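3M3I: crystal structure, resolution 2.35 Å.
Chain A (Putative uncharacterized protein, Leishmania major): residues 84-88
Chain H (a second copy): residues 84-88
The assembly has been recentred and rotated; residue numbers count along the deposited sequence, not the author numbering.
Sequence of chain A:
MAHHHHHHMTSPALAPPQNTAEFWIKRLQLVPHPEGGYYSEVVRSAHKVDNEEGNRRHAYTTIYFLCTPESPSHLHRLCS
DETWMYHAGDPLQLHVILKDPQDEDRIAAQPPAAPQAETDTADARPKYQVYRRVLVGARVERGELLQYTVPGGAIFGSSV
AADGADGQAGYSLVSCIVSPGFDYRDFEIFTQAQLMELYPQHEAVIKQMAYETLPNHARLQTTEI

Chain A 84-88: WMYHA
Chain H, residues 84-88: WMYHA

Residues 84-88 of two copies of one protein, W-M-Y-H-A in each, meet as a nearly symmetric pair of strand segments. The strands cross with their N-to-C directions 45° apart and their axes 5.8 Å apart at closest approach. Like residues face like: the CA atoms of M85(A) and M85(H) lie 6.9 Å apart, those of H87(A) and H87(H) 5.4 Å. Residues 84 to 86 are extended, with phi/psi of -109/120, -115/122 and -70/132 in chain A and -109/132, -124/127 and -78/137 in chain H. At residue 87 psi swings to -47° in A and -54° in H, and each chain turns a corner at 88, where phi/psi are -163/167 in A and -162/160 in H.

No backbone-to-backbone hydrogen bond joins the strands; histidine side chains make the polar links. H87(A) ND1 donates to Y86(H) O at 2.8 Å (N-H...O angle 155°), and H87(H) ND1 donates to Y86(A) O at 2.8 Å (142°). Both histidines have chi1 at -72° (m), with chi2 at -41° in A and -47° in H. CA-to-CB points sideways in H87(A) and away in H87(H), yet these torsions bring each ring back to the partner strand, with the accepting carbonyl at the ring edge, near its plane. NE2 of each ring is hydrogen-bonded elsewhere in the structure, so both ring nitrogens are satisfied. The two acceptors themselves, Y86(A) O and Y86(H) O, sit 3.2 Å apart without bonding to each other; the histidine N-H groups offset the crowding of their partial negative charges.

The methionines point CA-to-CB toward the other strand and fold compactly: chi1 lies between wells at -93° in A and -102° in H, while chi2 (86° and 83°) and chi3 (41° and 38°) are both p. The thioether ends thus curl until M85(A) CE and M85(H) CE meet at 3.2 Å, a very tight apolar contact. Each methionine also packs against the partner's imidazole: H87(A) CE1 is 3.4 Å from M85(H) CG, which lies at the ring edge, and H87(H) CE1 is 3.8 Å from M85(A) CG, placed obliquely.

Y86(A) and Y86(H) contribute chiefly through their carbonyls: their CA-to-CB bonds point sideways, with chi1 t (173° in A, 172° in H) and chi2 -84° and -91°, and each OH is hydrogen-bonded elsewhere in the structure. W84(A) and W84(H), chi1 m (-67° and -61°) with chi2 66° and 70°, are buried but out of reach of the other stretch. The contact buries 347 Å² in total.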

ATOM      1  N   TRP A  84      -3.046  -3.328  -4.279  1.00 68.94           N
ATOM      2  CA  TRP A  84      -2.584  -4.530  -3.575  1.00 67.06           C
ATOM      3  C   TRP A  84      -1.058  -4.577  -3.443  1.00 66.79           C
ATOM      4  O   TRP A  84      -0.382  -4.626  -4.445  1.00 66.45           O
ATOM      5  CB  TRP A  84      -3.018  -5.758  -4.373  1.00 64.94           C
ATOM      6  CG  TRP A  84      -4.477  -5.938  -4.400  1.00 65.32           C
ATOM      7  CD1 TRP A  84      -5.393  -5.125  -4.995  1.00 66.58           C
ATOM      8  CD2 TRP A  84      -5.209  -7.010  -3.808  1.00 65.08           C
ATOM      9  NE1 TRP A  84      -6.657  -5.618  -4.802  1.00 67.06           N
ATOM     10  CE2 TRP A  84      -6.575  -6.773  -4.070  1.00 66.31           C
ATOM     11  CE3 TRP A  84      -4.845  -8.141  -3.070  1.00 64.48           C
ATOM     12  CZ2 TRP A  84      -7.578  -7.619  -3.624  1.00 67.14           C
ATOM     13  CZ3 TRP A  84      -5.840  -8.994  -2.632  1.00 65.33           C
ATOM     14  CH2 TRP A  84      -7.199  -8.728  -2.911  1.00 66.74           C
ATOM     15  N   MET A  85      -0.535  -4.619  -2.216  1.00 67.29           N
ATOM     16  CA  MET A  85       0.911  -4.602  -1.940  1.00 67.50           C
ATOM     17  C   MET A  85       1.371  -5.912  -1.304  1.00 65.89           C
ATOM     18  O   MET A  85       0.901  -6.242  -0.236  1.00 66.04           O
ATOM     19  CB  MET A  85       1.255  -3.495  -0.943  1.00 70.02           C
ATOM     20  CG  MET A  85       1.652  -2.169  -1.533  1.00 72.60           C
ATOM     21  SD  MET A  85       0.324  -1.042  -1.948  1.00 74.95           S
ATOM     22  CE  MET A  85      -0.824  -1.195  -0.582  1.00 75.72           C
ATOM     23  N   TYR A  86       2.323  -6.607  -1.926  1.00 65.10           N
ATOM     24  CA  TYR A  86       2.860  -7.859  -1.409  1.00 64.22           C
ATOM     25  C   TYR A  86       3.726  -7.686  -0.130  1.00 65.09           C
ATOM     26  O   TYR A  86       4.609  -6.843  -0.084  1.00 66.41           O
ATOM     27  CB  TYR A  86       3.690  -8.568  -2.491  1.00 64.12           C
ATOM     28  CG  TYR A  86       4.417  -9.794  -1.979  1.00 64.07           C
ATOM     29  CD1 TYR A  86       5.662  -9.676  -1.351  1.00 65.13           C
ATOM     30  CD2 TYR A  86       3.851 -11.069  -2.092  1.00 63.45           C
ATOM     31  CE1 TYR A  86       6.338 -10.793  -0.875  1.00 65.49           C
ATOM     32  CE2 TYR A  86       4.525 -12.207  -1.611  1.00 64.10           C
ATOM     33  CZ  TYR A  86       5.761 -12.054  -0.996  1.00 65.04           C
ATOM     34  OH  TYR A  86       6.430 -13.140  -0.497  1.00 66.03           O
ATOM     35  N   HIS A  87       3.464  -8.516   0.886  1.00 64.74           N
ATOM     36  CA  HIS A  87       4.221  -8.511   2.151  1.00 65.62           C
ATOM     37  C   HIS A  87       4.955  -9.824   2.408  1.00 65.28           C
ATOM     38  O   HIS A  87       6.123  -9.806   2.791  1.00 65.99           O
ATOM     39  CB  HIS A  87       3.292  -8.244   3.333  1.00 66.61           C
ATOM     40  CG  HIS A  87       2.793  -6.836   3.412  1.00 68.11           C
ATOM     41  ND1 HIS A  87       3.593  -5.746   3.159  1.00 69.23           N
ATOM     42  CD2 HIS A  87       1.585  -6.339   3.766  1.00 69.48           C
ATOM     43  CE1 HIS A  87       2.897  -4.638   3.332  1.00 71.19           C
ATOM     44  NE2 HIS A  87       1.677  -4.970   3.701  1.00 71.37           N
ATOM     45  N   ALA A  88       4.266 -10.953   2.231  1.00 64.71           N
ATOM     46  CA  ALA A  88       4.836 -12.272   2.555  1.00 65.16           C
ATOM     47  C   ALA A  88       4.096 -13.479   1.929  1.00 65.14           C
ATOM     48  O   ALA A  88       2.994 -13.351   1.398  1.00 64.58           O
ATOM     49  CB  ALA A  88       4.940 -12.450   4.071  1.00 66.18           C
TER
ATOM     50  N   TRP H  84       3.000   3.588   4.234  1.00 66.84           N
ATOM     51  CA  TRP H  84       4.175   2.795   3.844  1.00 65.38           C
ATOM     52  C   TRP H  84       3.939   1.286   3.983  1.00 64.98           C
ATOM     53  O   TRP H  84       3.475   0.850   5.013  1.00 65.35           O
ATOM     54  CB  TRP H  84       5.349   3.184   4.743  1.00 64.49           C
ATOM     55  CG  TRP H  84       5.708   4.587   4.619  1.00 65.02           C
ATOM     56  CD1 TRP H  84       4.985   5.665   5.047  1.00 65.94           C
ATOM     57  CD2 TRP H  84       6.884   5.103   4.019  1.00 65.20           C
ATOM     58  NE1 TRP H  84       5.648   6.829   4.748  1.00 66.54           N
ATOM     59  CE2 TRP H  84       6.821   6.514   4.117  1.00 66.22           C
ATOM     60  CE3 TRP H  84       7.992   4.518   3.412  1.00 65.09           C
ATOM     61  CZ2 TRP H  84       7.817   7.335   3.629  1.00 67.21           C
ATOM     62  CZ3 TRP H  84       8.979   5.335   2.934  1.00 66.20           C
ATOM     63  CH2 TRP H  84       8.884   6.735   3.036  1.00 67.31           C
ATOM     64  N   MET H  85       4.292   0.511   2.957  1.00 64.59           N
ATOM     65  CA  MET H  85       4.087  -0.940   2.925  1.00 64.42           C
ATOM     66  C   MET H  85       5.407  -1.642   2.682  1.00 63.55           C
ATOM     67  O   MET H  85       6.065  -1.334   1.699  1.00 63.43           O
ATOM     68  CB  MET H  85       3.138  -1.324   1.779  1.00 65.22           C
ATOM     69  CG  MET H  85       1.685  -1.652   2.180  1.00 66.81           C
ATOM     70  SD  MET H  85       0.544  -0.263   2.410  1.00 68.85           S
ATOM     71  CE  MET H  85       1.049   0.858   1.101  1.00 68.90           C
ATOM     72  N   TYR H  86       5.784  -2.606   3.527  1.00 63.56           N
ATOM     73  CA  TYR H  86       7.070  -3.318   3.368  1.00 63.42           C
ATOM     74  C   TYR H  86       7.044  -4.384   2.262  1.00 63.39           C
ATOM     75  O   TYR H  86       6.085  -5.129   2.156  1.00 63.65           O
ATOM     76  CB  TYR H  86       7.487  -3.962   4.680  1.00 64.20           C
ATOM     77  CG  TYR H  86       8.683  -4.874   4.570  1.00 64.88           C
ATOM     78  CD1 TYR H  86       8.525  -6.235   4.308  1.00 65.54           C
ATOM     79  CD2 TYR H  86       9.972  -4.386   4.733  1.00 65.36           C
ATOM     80  CE1 TYR H  86       9.618  -7.082   4.202  1.00 66.66           C
ATOM     81  CE2 TYR H  86      11.079  -5.232   4.642  1.00 66.73           C
ATOM     82  CZ  TYR H  86      10.889  -6.577   4.386  1.00 67.39           C
ATOM     83  OH  TYR H  86      11.966  -7.419   4.290  1.00 69.20           O
ATOM     84  N   HIS H  87       8.112  -4.440   1.459  1.00 63.43           N
ATOM     85  CA  HIS H  87       8.265  -5.417   0.363  1.00 63.55           C
ATOM     86  C   HIS H  87       9.485  -6.314   0.518  1.00 64.42           C
ATOM     87  O   HIS H  87       9.375  -7.532   0.452  1.00 64.80           O
ATOM     88  CB  HIS H  87       8.384  -4.710  -0.990  1.00 63.68           C
ATOM     89  CG  HIS H  87       7.105  -4.105  -1.469  1.00 63.57           C
ATOM     90  ND1 HIS H  87       5.909  -4.792  -1.456  1.00 63.47           N
ATOM     91  CD2 HIS H  87       6.837  -2.886  -1.993  1.00 64.17           C
ATOM     92  CE1 HIS H  87       4.956  -4.014  -1.933  1.00 64.07           C
ATOM     93  NE2 HIS H  87       5.493  -2.854  -2.269  1.00 64.50           N
ATOM     94  N   ALA H  88      10.655  -5.713   0.690  1.00 65.22           N
ATOM     95  CA  ALA H  88      11.894  -6.482   0.731  1.00 66.85           C
ATOM     96  C   ALA H  88      13.054  -5.713   1.359  1.00 68.24           C
ATOM     97  O   ALA H  88      13.038  -4.481   1.425  1.00 67.81           O
ATOM     98  CB  ALA H  88      12.265  -6.934  -0.678  1.00 67.40           C
TER